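Local coordinates for small S protein (Podospora anserina, PDB 2WVQ) that forms a prion and, on meeting het-S from an incompatible cell, triggers the lethal reaction that prevents viable heterokaryons, at residues Val26-Tyr31 / Glu90-Phe95; Arg127-Arg132 / Leu201-Asp206; Trp152-Gly157 / Glu161-Gln166. The protein carries 2 engineered substitutions. One frame throughout, in Å; residues are numbered along the deposited sequence. Where two conformers were deposited one is given.

Contact 1: Val26-Tyr31 / Glu90-Phe95; sequences VACFEY and EILLLF. Engineered in segment 26-31: Ala-27 (natural residue Asp).
CB of Cys-28 sits over the centre of one face of the Phe-95 ring, 3.6 Å from CG of Phe-95, in a CH-pi contact only 10° off the ring normal. SG lies toward the CB end of the ring, oblique to it, 4.4 Å from the centroid of the Phe-95 ring, which makes this a sulfur-aromatic contact as well. The same sulfur reaches CD1 of Leu-92 at 3.9 Å. A small, polarisable cysteine suits this place, since it can cover an aromatic face while leaving the two backbones close, with CA of Cys-28 and CA of Phe-95 7.0 Å apart.

The neighbouring Phe-29 makes a T-shaped (edge-to-face) pair with the same ring. Phe-95 is the edge, and its CZ stands over the centre of the Phe-29 face, 3.7 Å from CE1 of Phe-29. The ring centroids of Phe-29 and Phe-95 are 5.0 Å apart and the planes meet at 73°. Phe-95 thus serves two partners at once, giving a face to the cysteine and its far end to the phenylalanine. Its CG is anti to the carbonyl carbon (chi1 -81°), which sends the ring across to segment 26-31. No hydrogen bond crosses this contact, so apolar and aromatic packing holds it together.

Around this core, in the globular domain of the protein, Phe-29 also packs on Leu-56 of helix 42-62 and on Val-167 of helix 157-176. Segment 26-31 is therefore wedged among helices 42-62, 79-108 and 157-176.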
loop_
_atom_site.group_PDB
_atom_site.type_symbol
_atom_site.label_atom_id
_atom_site.label_comp_id
_atom_site.label_asym_id
_atom_site.label_seq_id
_atom_site.Cartn_x
_atom_site.Cartn_y
_atom_site.Cartn_z
ATOM N N VAL A 26 -15.479 1.927 -6.023
ATOM C CA VAL A 26 -16.015 3.300 -6.254
ATOM C C VAL A 26 -16.685 3.793 -4.957
ATOM O O VAL A 26 -16.430 4.906 -4.498
ATOM C CB VAL A 26 -16.995 3.361 -7.469
ATOM C CG1 VAL A 26 -17.637 4.842 -7.616
ATOM C CG2 VAL A 26 -16.266 2.930 -8.754
ATOM N N ALA A 27 -17.472 2.929 -4.323
ATOM C CA ALA A 27 -18.132 3.300 -3.063
ATOM C C ALA A 27 -17.171 3.602 -1.893
ATOM O O ALA A 27 -17.556 4.365 -0.984
ATOM C CB ALA A 27 -19.187 2.284 -2.669
ATOM N N CYS A 28 -15.947 3.058 -1.928
ATOM C CA CYS A 28 -14.885 3.324 -0.902
ATOM C C CYS A 28 -14.576 4.787 -0.743
ATOM O O CYS A 28 -14.399 5.243 0.371
ATOM C CB CYS A 28 -13.572 2.611 -1.201
ATOM S SG CYS A 28 -13.486 0.834 -0.744
ATOM N N PHE A 29 -14.476 5.492 -1.865
ATOM C CA PHE A 29 -14.302 6.941 -1.906
ATOM C C PHE A 29 -15.332 7.793 -1.115
ATOM O O PHE A 29 -15.000 8.877 -0.662
ATOM C CB PHE A 29 -14.238 7.450 -3.363
ATOM C CG PHE A 29 -12.934 7.119 -4.111
ATOM C CD1 PHE A 29 -12.835 5.963 -4.944
ATOM C CD2 PHE A 29 -11.858 7.977 -4.040
ATOM C CE1 PHE A 29 -11.655 5.660 -5.640
ATOM C CE2 PHE A 29 -10.665 7.701 -4.768
ATOM C CZ PHE A 29 -10.571 6.522 -5.571
ATOM N N GLU A 30 -16.547 7.299 -0.950
ATOM C CA GLU A 30 -17.609 8.049 -0.287
ATOM C C GLU A 30 -17.433 8.147 1.232
ATOM O O GLU A 30 -17.906 9.081 1.855
ATOM C CB GLU A 30 -18.959 7.425 -0.632
ATOM C CG GLU A 30 -19.409 7.828 -2.030
ATOM C CD GLU A 30 -20.325 6.836 -2.709
ATOM O OE1 GLU A 30 -20.345 6.849 -3.957
ATOM O OE2 GLU A 30 -21.036 6.072 -2.015
ATOM N N TYR A 31 -16.776 7.168 1.822
ATOM C CA TYR A 31 -16.606 7.148 3.281
ATOM C C TYR A 31 -15.414 8.008 3.752
ATOM O O TYR A 31 -15.171 8.105 4.973
ATOM C CB TYR A 31 -16.512 5.698 3.773
ATOM C CG TYR A 31 -17.682 4.863 3.304
ATOM C CD1 TYR A 31 -17.562 4.005 2.199
ATOM C CD2 TYR A 31 -18.937 4.962 3.936
ATOM C CE1 TYR A 31 -18.659 3.247 1.748
ATOM C CE2 TYR A 31 -20.041 4.206 3.481
ATOM C CZ TYR A 31 -19.889 3.349 2.392
ATOM O OH TYR A 31 -20.965 2.590 1.960
ATOM N N GLU A 90 -6.991 -5.571 -5.172
ATOM C CA GLU A 90 -5.894 -4.731 -4.668
ATOM C C GLU A 90 -6.290 -3.251 -4.354
ATOM O O GLU A 90 -5.798 -2.681 -3.368
ATOM C CB GLU A 90 -4.661 -4.839 -5.565
ATOM C CG GLU A 90 -3.355 -4.924 -4.702
ATOM C CD GLU A 90 -2.091 -4.994 -5.503
ATOM O OE1 GLU A 90 -1.115 -4.308 -5.125
ATOM O OE2 GLU A 90 -2.059 -5.741 -6.515
ATOM N N ILE A 91 -7.202 -2.642 -5.128
ATOM C CA ILE A 91 -7.739 -1.297 -4.741
ATOM C C ILE A 91 -8.469 -1.382 -3.382
ATOM O O ILE A 91 -8.294 -0.504 -2.519
ATOM C CB ILE A 91 -8.661 -0.621 -5.863
ATOM C CG1 ILE A 91 -7.841 -0.296 -7.098
ATOM C CG2 ILE A 91 -9.328 0.688 -5.347
ATOM C CD1 ILE A 91 -8.661 -0.057 -8.392
ATOM N N LEU A 92 -9.251 -2.445 -3.191
ATOM C CA LEU A 92 -9.901 -2.721 -1.912
ATOM C C LEU A 92 -8.942 -2.840 -0.709
ATOM O O LEU A 92 -9.218 -2.267 0.357
ATOM C CB LEU A 92 -10.815 -3.952 -1.995
ATOM C CG LEU A 92 -12.353 -3.795 -2.199
ATOM C CD1 LEU A 92 -12.832 -2.459 -2.656
ATOM C CD2 LEU A 92 -13.045 -4.932 -2.973
ATOM N N LEU A 93 -7.862 -3.610 -0.889
ATOM C CA LEU A 93 -6.756 -3.731 0.105
ATOM C C LEU A 93 -6.112 -2.364 0.436
ATOM O O LEU A 93 -5.738 -2.100 1.583
ATOM C CB LEU A 93 -5.690 -4.697 -0.427
ATOM C CG LEU A 93 -5.586 -6.174 -0.041
ATOM C CD1 LEU A 93 -6.868 -6.779 0.483
ATOM C CD2 LEU A 93 -5.012 -6.997 -1.173
ATOM N N LEU A 94 -5.935 -1.551 -0.588
ATOM C CA LEU A 94 -5.461 -0.178 -0.499
ATOM C C LEU A 94 -6.262 0.687 0.495
ATOM O O LEU A 94 -5.695 1.424 1.308
ATOM C CB LEU A 94 -5.516 0.452 -1.917
ATOM C CG LEU A 94 -4.858 1.803 -2.173
ATOM C CD1 LEU A 94 -3.403 1.721 -1.642
ATOM C CD2 LEU A 94 -4.858 2.098 -3.681
ATOM N N PHE A 95 -7.584 0.599 0.401
ATOM C CA PHE A 95 -8.510 1.322 1.257
ATOM C C PHE A 95 -8.589 0.669 2.658
ATOM O O PHE A 95 -8.636 1.374 3.672
ATOM C CB PHE A 95 -9.911 1.400 0.578
ATOM C CG PHE A 95 -10.034 2.499 -0.466
ATOM C CD1 PHE A 95 -10.012 2.196 -1.842
ATOM C CD2 PHE A 95 -10.169 3.835 -0.069
ATOM C CE1 PHE A 95 -10.095 3.230 -2.823
ATOM C CE2 PHE A 95 -10.307 4.905 -1.044
ATOM C CZ PHE A 95 -10.262 4.597 -2.413
#

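Contact 2: Arg127-Arg132 / Leu201-Asp206; sequences RALHRR and LTILKD
Leu-129 and Leu-204 mark the closest approach of two helical segments, their CA atoms 8.3 Å apart. Both segments are regular helix throughout, with i to i+4 bonds such as Arg-132 N to Ala-128 O at 2.9 Å and Lys-205 N to Leu-201 O at 2.9 Å. No hydrogen bond crosses between the segments.

The meeting is made by three aliphatic side chains. Leu-129 projects from helix 124-140 and divides its contacts. Its CD2 goes to the CG2 branch of Ile-203, while its CG receives CD2 of Leu-204 at 3.9 Å. Ile-203 can offer CG2 because that methyl lies anti to its backbone N, beside the carbonyl carbon. The separation of Leu-129 CD2 and Ile-203 CG2, 3.4 Å, is shorter than usual for two methyls, and Leu-129 has an uncommon chi1 of -114°, so the exact placing of this leucine is doubtful. Branched hydrocarbon side chains suit the interface, filling the space between the helices without introducing polar atoms to be satisfied.

Leu-47 of helix 42-62 packs on both Leu-129 and Ile-203, adding a third helix to the cluster. Leu-204 also touches Leu-133, one turn on from Leu-129. Contact 2 thereby joins the short helix 198-207 of the C-terminal part to helices 124-140 and 42-62, while helix 213-224 packs against Leu-201 and Lys-205.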
loop_
_atom_site.group_PDB
_atom_site.type_symbol
_atom_site.label_atom_id
_atom_site.label_comp_id
_atom_site.label_asym_id
_atom_site.label_seq_id
_atom_site.Cartn_x
_atom_site.Cartn_y
_atom_site.Cartn_z
ATOM N N ARG A 127 -16.503 23.862 -4.438
ATOM C CA ARG A 127 -17.631 23.086 -3.991
ATOM C C ARG A 127 -18.529 22.629 -5.195
ATOM O O ARG A 127 -18.977 21.494 -5.206
ATOM C CB ARG A 127 -18.387 23.789 -2.873
ATOM C CG ARG A 127 -19.681 23.093 -2.438
ATOM C CD ARG A 127 -20.592 23.976 -1.577
ATOM N NE ARG A 127 -19.845 24.688 -0.550
ATOM C CZ ARG A 127 -19.651 26.000 -0.524
ATOM N NH1 ARG A 127 -20.168 26.786 -1.453
ATOM N NH2 ARG A 127 -18.936 26.528 0.452
ATOM N N ALA A 128 -18.738 23.487 -6.198
ATOM C CA ALA A 128 -19.510 23.122 -7.405
ATOM C C ALA A 128 -18.843 21.991 -8.219
ATOM O O ALA A 128 -19.530 21.089 -8.723
ATOM C CB ALA A 128 -19.769 24.329 -8.275
ATOM N N LEU A 129 -17.510 22.058 -8.351
ATOM C CA LEU A 129 -16.733 21.012 -9.006
ATOM C C LEU A 129 -16.867 19.681 -8.246
ATOM O O LEU A 129 -17.135 18.643 -8.858
ATOM C CB LEU A 129 -15.270 21.430 -9.185
ATOM C CG LEU A 129 -14.684 21.656 -10.590
ATOM C CD1 LEU A 129 -15.754 21.866 -11.665
ATOM C CD2 LEU A 129 -13.615 22.768 -10.649
ATOM N N HIS A 130 -16.739 19.740 -6.921
ATOM C CA HIS A 130 -16.881 18.578 -6.045
ATOM C C HIS A 130 -18.243 17.915 -6.276
ATOM O O HIS A 130 -18.315 16.719 -6.581
ATOM C CB HIS A 130 -16.687 18.991 -4.581
ATOM C CG HIS A 130 -16.967 17.897 -3.593
ATOM N ND1 HIS A 130 -16.177 16.766 -3.468
ATOM C CD2 HIS A 130 -17.960 17.766 -2.683
ATOM C CE1 HIS A 130 -16.688 15.982 -2.536
ATOM N NE2 HIS A 130 -17.773 16.566 -2.047
ATOM N N ARG A 131 -19.305 18.712 -6.193
ATOM C CA ARG A 131 -20.653 18.204 -6.435
ATOM C C ARG A 131 -20.889 17.672 -7.853
ATOM O O ARG A 131 -21.489 16.621 -7.994
ATOM C CB ARG A 131 -21.703 19.205 -5.977
ATOM C CG ARG A 131 -21.718 19.286 -4.479
ATOM C CD ARG A 131 -22.243 20.598 -3.974
ATOM N NE ARG A 131 -22.292 20.537 -2.514
ATOM C CZ ARG A 131 -22.960 21.378 -1.723
ATOM N NH1 ARG A 131 -23.650 22.394 -2.228
ATOM N NH2 ARG A 131 -22.908 21.202 -0.406
ATOM N N ARG A 132 -20.375 18.367 -8.872
ATOM C CA ARG A 132 -20.417 17.900 -10.271
ATOM C C ARG A 132 -19.682 16.556 -10.477
ATOM O O ARG A 132 -20.209 15.642 -11.107
ATOM C CB ARG A 132 -19.848 18.981 -11.211
ATOM C CG ARG A 132 -19.529 18.499 -12.633
ATOM C CD ARG A 132 -19.336 19.661 -13.605
ATOM N NE ARG A 132 -20.616 20.118 -14.144
ATOM C CZ ARG A 132 -21.280 21.198 -13.732
ATOM N NH1 ARG A 132 -20.788 21.971 -12.767
ATOM N NH2 ARG A 132 -22.446 21.509 -14.294
ATOM N N LEU A 201 -12.568 25.020 -15.541
ATOM C CA LEU A 201 -11.879 24.112 -16.475
ATOM C C LEU A 201 -10.359 24.044 -16.248
ATOM O O LEU A 201 -9.751 22.967 -16.348
ATOM C CB LEU A 201 -12.195 24.462 -17.925
ATOM C CG LEU A 201 -13.621 24.266 -18.453
ATOM C CD1 LEU A 201 -13.876 25.121 -19.704
ATOM C CD2 LEU A 201 -13.920 22.806 -18.763
ATOM N N THR A 202 -9.759 25.189 -15.929
ATOM C CA THR A 202 -8.335 25.270 -15.557
ATOM C C THR A 202 -8.059 24.461 -14.300
ATOM O O THR A 202 -7.030 23.795 -14.200
ATOM C CB THR A 202 -7.912 26.717 -15.278
ATOM O OG1 THR A 202 -8.389 27.546 -16.335
ATOM C CG2 THR A 202 -6.382 26.835 -15.177
ATOM N N ILE A 203 -8.986 24.534 -13.348
ATOM C CA ILE A 203 -8.918 23.764 -12.096
ATOM C C ILE A 203 -8.913 22.243 -12.339
ATOM O O ILE A 203 -8.118 21.502 -11.732
ATOM C CB ILE A 203 -10.055 24.187 -11.096
ATOM C CG1 ILE A 203 -9.744 25.570 -10.502
ATOM C CG2 ILE A 203 -10.256 23.105 -9.967
ATOM C CD1 ILE A 203 -10.827 26.116 -9.590
ATOM N N LEU A 204 -9.794 21.778 -13.223
ATOM C CA LEU A 204 -9.823 20.349 -13.613
ATOM C C LEU A 204 -8.558 19.938 -14.389
ATOM O O LEU A 204 -7.961 18.926 -14.086
ATOM C CB LEU A 204 -11.076 20.031 -14.455
ATOM C CG LEU A 204 -12.468 20.145 -13.843
ATOM C CD1 LEU A 204 -13.484 19.884 -14.959
ATOM C CD2 LEU A 204 -12.664 19.127 -12.676
ATOM N N LYS A 205 -8.190 20.721 -15.402
ATOM C CA LYS A 205 -6.915 20.579 -16.131
ATOM C C LYS A 205 -5.728 20.400 -15.149
ATOM O O LYS A 205 -4.964 19.436 -15.270
ATOM C CB LYS A 205 -6.688 21.783 -17.056
ATOM C CG LYS A 205 -5.595 21.589 -18.091
ATOM C CD LYS A 205 -5.078 22.917 -18.606
ATOM C CE LYS A 205 -3.795 22.729 -19.427
ATOM N NZ LYS A 205 -3.169 24.019 -19.871
ATOM N N ASP A 206 -5.610 21.307 -14.169
ATOM C CA ASP A 206 -4.531 21.255 -13.183
ATOM C C ASP A 206 -4.640 20.066 -12.223
ATOM O O ASP A 206 -3.668 19.333 -12.059
ATOM C CB ASP A 206 -4.459 22.553 -12.375
ATOM C CG ASP A 206 -3.933 23.731 -13.185
ATOM O OD1 ASP A 206 -3.296 23.534 -14.247
ATOM O OD2 ASP A 206 -4.162 24.877 -12.744
#

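Contact 3: Trp152-Gly157 / Glu161-Gln166; sequences WALYDG and EKIVDQ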
loop_
_atom_site.group_PDB
_atom_site.type_symbol
_atom_site.label_atom_id
_atom_site.label_comp_id
_atom_site.label_asym_id
_atom_site.label_seq_id
_atom_site.Cartn_x
_atom_site.Cartn_y
_atom_site.Cartn_z
ATOM N N TRP A 152 -14.387 7.511 7.719
ATOM C CA TRP A 152 -13.058 7.535 8.289
ATOM C C TRP A 152 -12.219 8.630 7.619
ATOM O O TRP A 152 -12.448 8.992 6.475
ATOM C CB TRP A 152 -12.419 6.137 8.192
ATOM C CG TRP A 152 -12.243 5.717 6.770
ATOM C CD1 TRP A 152 -13.181 5.151 5.961
ATOM C CD2 TRP A 152 -11.065 5.871 5.982
ATOM N NE1 TRP A 152 -12.652 4.940 4.707
ATOM C CE2 TRP A 152 -11.350 5.356 4.701
ATOM C CE3 TRP A 152 -9.785 6.373 6.240
ATOM C CZ2 TRP A 152 -10.415 5.355 3.680
ATOM C CZ3 TRP A 152 -8.872 6.373 5.232
ATOM C CH2 TRP A 152 -9.182 5.871 3.965
ATOM N N ALA A 153 -11.253 9.173 8.340
ATOM C CA ALA A 153 -10.490 10.311 7.840
ATOM C C ALA A 153 -9.077 9.956 7.429
ATOM O O ALA A 153 -8.437 9.113 8.041
ATOM C CB ALA A 153 -10.462 11.444 8.899
ATOM N N LEU A 154 -8.595 10.629 6.406
ATOM C CA LEU A 154 -7.173 10.697 6.100
ATOM C C LEU A 154 -6.564 11.874 6.870
ATOM O O LEU A 154 -6.930 13.027 6.634
ATOM C CB LEU A 154 -6.953 10.928 4.611
ATOM C CG LEU A 154 -7.430 9.808 3.681
ATOM C CD1 LEU A 154 -7.362 10.218 2.219
ATOM C CD2 LEU A 154 -6.569 8.591 3.933
ATOM N N TYR A 155 -5.622 11.583 7.763
ATOM C CA TYR A 155 -5.104 12.597 8.695
ATOM C C TYR A 155 -3.743 13.180 8.276
ATOM O O TYR A 155 -3.249 14.152 8.887
ATOM C CB TYR A 155 -5.041 12.020 10.137
ATOM C CG TYR A 155 -6.366 11.683 10.773
ATOM C CD1 TYR A 155 -6.750 10.350 10.973
ATOM C CD2 TYR A 155 -7.223 12.687 11.224
ATOM C CE1 TYR A 155 -7.968 10.033 11.599
ATOM C CE2 TYR A 155 -8.434 12.378 11.835
ATOM C CZ TYR A 155 -8.799 11.043 11.998
ATOM O OH TYR A 155 -9.996 10.724 12.605
ATOM N N ASP A 156 -3.126 12.611 7.242
ATOM C CA ASP A 156 -1.871 13.181 6.726
ATOM C C ASP A 156 -1.885 13.230 5.202
ATOM O O ASP A 156 -2.577 12.443 4.581
ATOM C CB ASP A 156 -0.667 12.376 7.213
ATOM C CG ASP A 156 -0.739 10.940 6.786
ATOM O OD1 ASP A 156 -1.533 10.179 7.389
ATOM O OD2 ASP A 156 -0.026 10.589 5.821
ATOM N N GLY A 157 -1.104 14.142 4.621
ATOM C CA GLY A 157 -0.994 14.310 3.162
ATOM C C GLY A 157 -0.557 13.046 2.430
ATOM O O GLY A 157 -1.036 12.748 1.321
ATOM N N GLU A 161 -1.957 11.051 -0.890
ATOM C CA GLU A 161 -1.099 10.813 -2.054
ATOM C C GLU A 161 -0.988 9.333 -2.378
ATOM O O GLU A 161 -1.092 8.955 -3.549
ATOM C CB GLU A 161 0.303 11.405 -1.863
ATOM C CG GLU A 161 0.363 12.938 -1.881
ATOM C CD GLU A 161 -0.304 13.586 -3.105
ATOM O OE1 GLU A 161 -0.729 14.763 -2.980
ATOM O OE2 GLU A 161 -0.409 12.942 -4.182
ATOM N N LYS A 162 -0.798 8.501 -1.351
ATOM C CA LYS A 162 -0.748 7.046 -1.548
ATOM C C LYS A 162 -2.015 6.519 -2.223
ATOM O O LYS A 162 -1.906 5.722 -3.122
ATOM C CB LYS A 162 -0.485 6.311 -0.241
ATOM C CG LYS A 162 -0.221 4.825 -0.390
ATOM C CD LYS A 162 0.877 4.387 0.629
ATOM C CE LYS A 162 0.283 3.779 1.905
ATOM N NZ LYS A 162 1.038 4.113 3.183
ATOM N N ILE A 163 -3.194 6.955 -1.785
ATOM C CA ILE A 163 -4.454 6.557 -2.439
ATOM C C ILE A 163 -4.543 7.072 -3.878
ATOM O O ILE A 163 -4.846 6.306 -4.788
ATOM C CB ILE A 163 -5.718 7.014 -1.661
ATOM C CG1 ILE A 163 -5.800 6.276 -0.320
ATOM C CG2 ILE A 163 -7.021 6.812 -2.551
ATOM C CD1 ILE A 163 -7.044 6.524 0.430
ATOM N N VAL A 164 -4.312 8.370 -4.059
ATOM C CA VAL A 164 -4.503 9.005 -5.347
ATOM C C VAL A 164 -3.567 8.410 -6.391
ATOM O O VAL A 164 -4.033 8.006 -7.477
ATOM C CB VAL A 164 -4.377 10.564 -5.253
ATOM C CG1 VAL A 164 -4.081 11.154 -6.589
ATOM C CG2 VAL A 164 -5.679 11.168 -4.655
ATOM N N ASP A 165 -2.281 8.321 -6.043
ATOM C CA ASP A 165 -1.223 7.793 -6.891
ATOM C C ASP A 165 -1.375 6.315 -7.231
ATOM O O ASP A 165 -1.217 5.921 -8.388
ATOM C CB ASP A 165 0.176 8.025 -6.265
ATOM C CG ASP A 165 0.554 9.517 -6.155
ATOM O OD1 ASP A 165 1.627 9.823 -5.568
ATOM O OD2 ASP A 165 -0.215 10.389 -6.643
ATOM N N GLN A 166 -1.657 5.487 -6.232
ATOM C CA GLN A 166 -1.902 4.068 -6.484
ATOM C C GLN A 166 -3.200 3.807 -7.271
ATOM O O GLN A 166 -3.224 2.912 -8.115
ATOM C CB GLN A 166 -1.882 3.278 -5.184
ATOM C CG GLN A 166 -0.498 3.232 -4.534
ATOM C CD GLN A 166 -0.185 1.882 -3.928
ATOM O OE1 GLN A 166 0.274 1.799 -2.780
ATOM N NE2 GLN A 166 -0.393 0.805 -4.705
#
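Trp-152 presents its indole to Ile-163 edge-on: CD1 of Ile-163 lies near the ring plane, 4.2 Å from CH2 of Trp-152. The second flat group, Tyr-155, has CB of Ala-153 above one face, displaced toward the rim, and its ring stacks with Tyr-105 of helix 79-108. Strand 152-154, paired in parallel with strand 32-34, is followed after Tyr-155 and Asp-156 by helix 157-176, with Asp-156 as its N-cap. That place suits a short carboxylate able to accept from a backbone N-H at the start of the helix; Asp-156 OD1 also bonds to OG of Ser-159.

The length of the indole gives Trp-152 its reach; chi1 63°, with CG between the backbone N and the carbonyl carbon, sets its direction. Leu-154 closes on the same Ile-163 methyl, with CD2 of Leu-154 4.1 Å from CD1 of Ile-163. One slender isoleucine tip therefore meets both an aromatic edge and a leucine fork.

Gly-157, having no side chain, brings only backbone to the first turn, beside the Glu-161 chain. Glu-161 N donates to Gly-157 O at 2.9 Å, nearly straight at 171°. The Glu-161 side chain, bent at chi2, brings its CG within 3.5 Å of Gly-157 O.

Contacts 1 and 3 form one continuous core, with centres about 11 Å apart. Phe-95 joins them: its CZ lies 3.9 Å from CG2 of Ile-163, and its CD2 lies 4.1 Å from CZ2 of Trp-152. The backbones also meet, in a probable hydrogen bond from Trp-152 N to Tyr-31 O of 2.9 Å, just where strand 32-34 pairs with strand 152-154. Segments of both contacts also reach the second subunit of the homodimer, through Glu-90 and Leu-93, and Lys-162 and Gln-166. Contact 2 stands apart, its centre about 22 Å from that of contact 1 and 19 Å from that of contact 3, and no other chain of the assembly touches it.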